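Local coordinates for tyrosine specific protein phosphatase, putative (Trypanosoma brucei, PDB 3M4U) that removes phosphate from phosphotyrosine, acting on the nucleolar protein NOPP44/46, and serves as a switch in the parasite life cycle, at residues M21-P34 with K267-A281. Residues are numbered along the deposited sequence; the frame is centred on the assembly and turned at random.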
# COMPACT_ATOMS: atom_id res chain seq x y z
N MET A 21 -4.88 -22.00 5.08
CA MET A 21 -4.62 -20.57 5.13
C MET A 21 -4.60 -20.12 6.58
O MET A 21 -3.75 -19.32 6.98
CB MET A 21 -5.64 -19.78 4.31
CG MET A 21 -5.52 -20.09 2.82
SD MET A 21 -6.57 -19.11 1.73
CE MET A 21 -8.19 -19.43 2.41
N GLN A 22 -5.52 -20.67 7.38
CA GLN A 22 -5.59 -20.25 8.77
C GLN A 22 -4.31 -20.58 9.54
O GLN A 22 -3.71 -19.69 10.17
CB GLN A 22 -6.86 -20.78 9.44
CG GLN A 22 -6.64 -21.59 10.70
CD GLN A 22 -7.71 -22.67 10.84
OE1 GLN A 22 -8.85 -22.48 10.41
NE2 GLN A 22 -7.33 -23.82 11.42
N ARG A 23 -3.86 -21.84 9.49
CA ARG A 23 -2.66 -22.17 10.25
C ARG A 23 -1.40 -21.56 9.64
O ARG A 23 -0.43 -21.28 10.34
CB ARG A 23 -2.52 -23.67 10.53
CG ARG A 23 -2.23 -24.56 9.34
CD ARG A 23 -2.21 -26.04 9.73
NE ARG A 23 -2.34 -26.89 8.56
CZ ARG A 23 -3.50 -27.32 8.08
NH1 ARG A 23 -4.62 -26.98 8.71
NH2 ARG A 23 -3.54 -28.08 6.99
N GLU A 24 -1.42 -21.32 8.33
CA GLU A 24 -0.33 -20.57 7.71
C GLU A 24 -0.28 -19.16 8.30
O GLU A 24 0.80 -18.66 8.63
CB GLU A 24 -0.51 -20.49 6.20
CG GLU A 24 -0.07 -21.73 5.43
CD GLU A 24 0.01 -21.48 3.94
OE1 GLU A 24 -0.65 -20.52 3.47
OE2 GLU A 24 0.72 -22.24 3.24
N PHE A 25 -1.44 -18.53 8.42
CA PHE A 25 -1.49 -17.14 8.86
C PHE A 25 -1.07 -16.99 10.32
O PHE A 25 -0.29 -16.09 10.66
CB PHE A 25 -2.87 -16.52 8.62
CG PHE A 25 -2.88 -15.03 8.72
CD1 PHE A 25 -2.13 -14.26 7.84
CD2 PHE A 25 -3.61 -14.39 9.72
CE1 PHE A 25 -2.12 -12.86 7.93
CE2 PHE A 25 -3.60 -12.99 9.83
CZ PHE A 25 -2.86 -12.23 8.94
N VAL A 26 -1.58 -17.86 11.18
CA VAL A 26 -1.15 -17.91 12.58
C VAL A 26 0.38 -17.95 12.66
O VAL A 26 1.00 -17.20 13.43
CB VAL A 26 -1.74 -19.15 13.31
CG1 VAL A 26 -1.11 -19.31 14.69
CG2 VAL A 26 -3.27 -19.05 13.40
N GLN A 27 1.00 -18.82 11.86
CA GLN A 27 2.45 -18.91 11.84
C GLN A 27 3.08 -17.59 11.37
O GLN A 27 4.06 -17.11 11.97
CB GLN A 27 2.91 -20.07 10.95
CG GLN A 27 4.44 -20.19 10.80
CD GLN A 27 4.89 -21.49 10.10
OE1 GLN A 27 5.70 -21.46 9.17
NE2 GLN A 27 4.35 -22.63 10.54
N LEU A 28 2.52 -17.01 10.31
CA LEU A 28 3.01 -15.74 9.79
C LEU A 28 2.87 -14.62 10.83
O LEU A 28 3.73 -13.73 10.92
CB LEU A 28 2.30 -15.37 8.47
CG LEU A 28 2.67 -16.16 7.20
CD1 LEU A 28 1.64 -15.96 6.11
CD2 LEU A 28 4.05 -15.78 6.71
N GLN A 29 1.82 -14.66 11.64
CA GLN A 29 1.61 -13.61 12.62
C GLN A 29 2.66 -13.63 13.74
O GLN A 29 3.12 -12.57 14.21
CB GLN A 29 0.19 -13.66 13.19
CG GLN A 29 -0.89 -13.18 12.22
CD GLN A 29 -0.70 -11.71 11.77
OE1 GLN A 29 0.33 -11.35 11.20
NE2 GLN A 29 -1.72 -10.88 12.01
N ARG A 30 3.07 -14.82 14.16
CA ARG A 30 4.05 -14.93 15.23
C ARG A 30 5.47 -14.88 14.69
O ARG A 30 6.44 -14.84 15.44
CB ARG A 30 3.83 -16.19 16.08
CG ARG A 30 3.91 -17.51 15.31
CD ARG A 30 3.20 -18.62 16.08
NE ARG A 30 1.93 -18.13 16.61
CZ ARG A 30 1.25 -18.70 17.60
NH1 ARG A 30 1.73 -19.79 18.20
NH2 ARG A 30 0.11 -18.17 18.01
N GLN A 31 5.59 -14.87 13.36
CA GLN A 31 6.90 -14.81 12.74
C GLN A 31 7.74 -13.67 13.32
O GLN A 31 8.91 -13.86 13.67
CB GLN A 31 6.78 -14.62 11.23
CG GLN A 31 7.97 -13.87 10.64
CD GLN A 31 7.90 -13.79 9.14
OE1 GLN A 31 7.35 -14.68 8.48
NE2 GLN A 31 8.47 -12.72 8.58
N GLU A 32 7.14 -12.48 13.40
CA GLU A 32 7.88 -11.31 13.86
C GLU A 32 7.51 -10.99 15.30
O GLU A 32 6.33 -10.96 15.66
CB GLU A 32 7.64 -10.09 12.94
CG GLU A 32 8.04 -10.28 11.47
CD GLU A 32 9.55 -10.18 11.25
OE1 GLU A 32 10.21 -9.34 11.90
OE2 GLU A 32 10.08 -10.95 10.41
N ASN A 33 8.52 -10.75 16.13
CA ASN A 33 8.29 -10.33 17.51
C ASN A 33 8.38 -8.81 17.66
O ASN A 33 9.46 -8.24 17.56
CB ASN A 33 9.28 -11.02 18.45
CG ASN A 33 9.18 -10.49 19.88
OD1 ASN A 33 8.11 -10.08 20.34
ND2 ASN A 33 10.32 -10.50 20.58
N PRO A 34 7.24 -8.16 17.92
CA PRO A 34 7.21 -6.70 17.89
C PRO A 34 8.28 -6.12 18.81
O PRO A 34 9.03 -5.24 18.40
CB PRO A 34 5.82 -6.36 18.44
CG PRO A 34 5.01 -7.60 18.27
CD PRO A 34 5.97 -8.74 18.39
N LYS A 267 6.32 -9.10 5.80
CA LYS A 267 6.23 -8.87 7.24
C LYS A 267 7.61 -8.57 7.85
O LYS A 267 7.72 -7.85 8.84
CB LYS A 267 5.59 -10.07 7.92
CG LYS A 267 4.10 -10.17 7.65
CD LYS A 267 3.48 -11.36 8.35
CE LYS A 267 1.96 -11.25 8.39
NZ LYS A 267 1.51 -10.06 9.15
N GLN A 268 8.65 -9.12 7.23
CA GLN A 268 10.02 -8.90 7.67
C GLN A 268 10.46 -7.45 7.37
O GLN A 268 11.28 -6.88 8.10
CB GLN A 268 10.95 -9.89 6.96
CG GLN A 268 12.29 -10.08 7.65
CD GLN A 268 13.37 -9.15 7.11
OE1 GLN A 268 13.30 -8.70 5.97
NE2 GLN A 268 14.38 -8.87 7.93
N LYS A 269 9.92 -6.88 6.30
CA LYS A 269 10.34 -5.55 5.87
C LYS A 269 9.54 -4.42 6.53
O LYS A 269 10.03 -3.29 6.68
CB LYS A 269 10.24 -5.44 4.35
CG LYS A 269 11.06 -6.48 3.62
CD LYS A 269 10.89 -6.31 2.13
CE LYS A 269 11.71 -7.33 1.36
NZ LYS A 269 13.16 -6.99 1.39
N ARG A 270 8.31 -4.73 6.91
CA ARG A 270 7.44 -3.76 7.55
C ARG A 270 6.46 -4.54 8.43
O ARG A 270 5.54 -5.19 7.94
CB ARG A 270 6.71 -2.89 6.50
CG ARG A 270 5.79 -1.83 7.11
CD ARG A 270 5.25 -0.81 6.07
NE ARG A 270 4.14 -0.01 6.63
CZ ARG A 270 4.29 1.06 7.42
NH1 ARG A 270 5.50 1.49 7.76
NH2 ARG A 270 3.21 1.69 7.87
N PHE A 271 6.69 -4.47 9.74
CA PHE A 271 5.87 -5.21 10.71
C PHE A 271 4.37 -5.05 10.48
O PHE A 271 3.84 -3.94 10.54
CB PHE A 271 6.22 -4.79 12.15
CG PHE A 271 5.52 -5.62 13.20
CD1 PHE A 271 6.03 -6.83 13.61
CD2 PHE A 271 4.33 -5.18 13.77
CE1 PHE A 271 5.38 -7.60 14.57
CE2 PHE A 271 3.67 -5.94 14.72
CZ PHE A 271 4.20 -7.15 15.12
N GLY A 272 3.68 -6.16 10.23
CA GLY A 272 2.23 -6.17 10.16
C GLY A 272 1.63 -6.33 8.77
O GLY A 272 0.42 -6.54 8.62
N MET A 273 2.46 -6.20 7.74
CA MET A 273 1.96 -6.33 6.37
C MET A 273 0.98 -7.49 6.23
O MET A 273 1.35 -8.64 6.49
CB MET A 273 3.13 -6.46 5.39
CG MET A 273 3.99 -5.21 5.32
SD MET A 273 3.14 -3.83 4.50
CE MET A 273 3.64 -4.11 2.79
N VAL A 274 -0.25 -7.17 5.84
CA VAL A 274 -1.36 -8.13 5.79
C VAL A 274 -1.89 -8.45 7.19
O VAL A 274 -1.28 -9.23 7.93
CB VAL A 274 -1.01 -9.45 5.06
CG1 VAL A 274 -2.28 -10.22 4.80
CG2 VAL A 274 -0.28 -9.15 3.76
N GLN A 275 -3.03 -7.86 7.53
CA GLN A 275 -3.50 -7.85 8.92
C GLN A 275 -4.44 -8.97 9.27
O GLN A 275 -4.51 -9.38 10.42
CB GLN A 275 -4.18 -6.53 9.27
CG GLN A 275 -3.26 -5.45 9.79
CD GLN A 275 -3.99 -4.14 10.05
OE1 GLN A 275 -3.60 -3.35 10.92
NE2 GLN A 275 -5.07 -3.90 9.30
N ARG A 276 -5.20 -9.45 8.29
CA ARG A 276 -6.27 -10.40 8.56
C ARG A 276 -6.17 -11.62 7.68
O ARG A 276 -5.68 -11.56 6.54
CB ARG A 276 -7.64 -9.74 8.35
CG ARG A 276 -7.91 -8.53 9.23
CD ARG A 276 -8.19 -8.92 10.66
NE ARG A 276 -9.15 -8.02 11.30
CZ ARG A 276 -8.81 -6.98 12.07
NH1 ARG A 276 -7.52 -6.71 12.28
NH2 ARG A 276 -9.76 -6.21 12.61
N LEU A 277 -6.65 -12.73 8.23
CA LEU A 277 -6.72 -13.99 7.50
C LEU A 277 -7.40 -13.75 6.16
O LEU A 277 -6.90 -14.15 5.12
CB LEU A 277 -7.51 -15.02 8.31
CG LEU A 277 -7.81 -16.33 7.58
CD1 LEU A 277 -6.52 -16.96 7.09
CD2 LEU A 277 -8.59 -17.31 8.46
N GLU A 278 -8.54 -13.07 6.22
CA GLU A 278 -9.31 -12.72 5.03
C GLU A 278 -8.49 -12.00 3.95
O GLU A 278 -8.66 -12.24 2.76
CB GLU A 278 -10.52 -11.87 5.42
CG GLU A 278 -11.58 -12.65 6.20
CD GLU A 278 -11.29 -12.79 7.71
OE1 GLU A 278 -10.31 -12.20 8.24
OE2 GLU A 278 -12.07 -13.51 8.38
N GLN A 279 -7.58 -11.14 4.38
CA GLN A 279 -6.74 -10.43 3.43
C GLN A 279 -5.73 -11.38 2.83
O GLN A 279 -5.47 -11.36 1.63
CB GLN A 279 -6.07 -9.22 4.10
CG GLN A 279 -7.08 -8.17 4.53
CD GLN A 279 -6.47 -6.99 5.27
OE1 GLN A 279 -5.41 -7.11 5.88
NE2 GLN A 279 -7.16 -5.86 5.24
N TYR A 280 -5.16 -12.22 3.68
CA TYR A 280 -4.23 -13.26 3.27
C TYR A 280 -4.89 -14.10 2.20
O TYR A 280 -4.28 -14.42 1.19
CB TYR A 280 -3.86 -14.14 4.47
CG TYR A 280 -2.75 -15.15 4.22
CD1 TYR A 280 -1.53 -14.76 3.68
CD2 TYR A 280 -2.91 -16.51 4.55
CE1 TYR A 280 -0.51 -15.66 3.46
CE2 TYR A 280 -1.89 -17.43 4.33
CZ TYR A 280 -0.69 -16.99 3.78
OH TYR A 280 0.34 -17.88 3.55
N ALA A 281 -6.16 -14.43 2.43
CA ALA A 281 -6.94 -15.23 1.50
C ALA A 281 -7.05 -14.58 0.11
O ALA A 281 -6.94 -15.27 -0.91
CB ALA A 281 -8.31 -15.50 2.07
O HOH W 1 8.91 -7.01 10.81
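The Q-loop of the tyrosine phosphatase fold, with the helix ends on either side of it, packs against the N-terminal helix 14-31 where Phe-25 and Gln-29 meet Lys-267, Val-274 and Leu-277. The Phe-25 ring is clasped on both faces: Leu-277 CA lies 4.1 Å from its centroid in a CH-pi contact, and Gln-29 CG, one helical turn on, covers the opposite face. CG of Phe-25 stands anti to the backbone N (chi1 -165°), which carries the ring to the loop backbone; its CZ edge comes 3.5 Å from Val-274 O, with Gln-275 O also near the ring plane. Tyr-280 is a knob among Met-21, Glu-24, Phe-25 and Leu-28. The Tyr-280 and Phe-25 side chains run past each other head to tail, their ring planes 33° apart, and Leu-28 CD1 touches Tyr-280 CE1. Tyr-280 OH donates to Glu-24 OE1 (2.8 Å) from above the carboxylate plane; that oxygen also binds Tyr-284 OH, while Glu-24 OE2 pairs with Arg-20. Lys-267 runs alongside Leu-28, its CD 3.5 Å from Leu-28 O, then turns at chi4 (-62°) to bring NZ onto three oxygens: Gln-29 OE1 at 2.7 Å, Met-273 O at 3.0 Å and Val-274 O at 3.2 Å. Farther along, Pro-34 CG leans on Phe-271 CZ, and Glu-32 CB sits beside the same ring. Gln-275 aligns with the family's Q-loop glutamine, and its side chain comes, at nearest atoms, within about 4 Å of a bound phosphate, probably from the crystallisation medium; its backbone N is held by Gln-279 OE1. The ammonium thus ties two loop carbonyls to the N-terminal helix, and with Phe-25 against the loop backbone this is consistent with a second shell that fixes the course of the Q-loop.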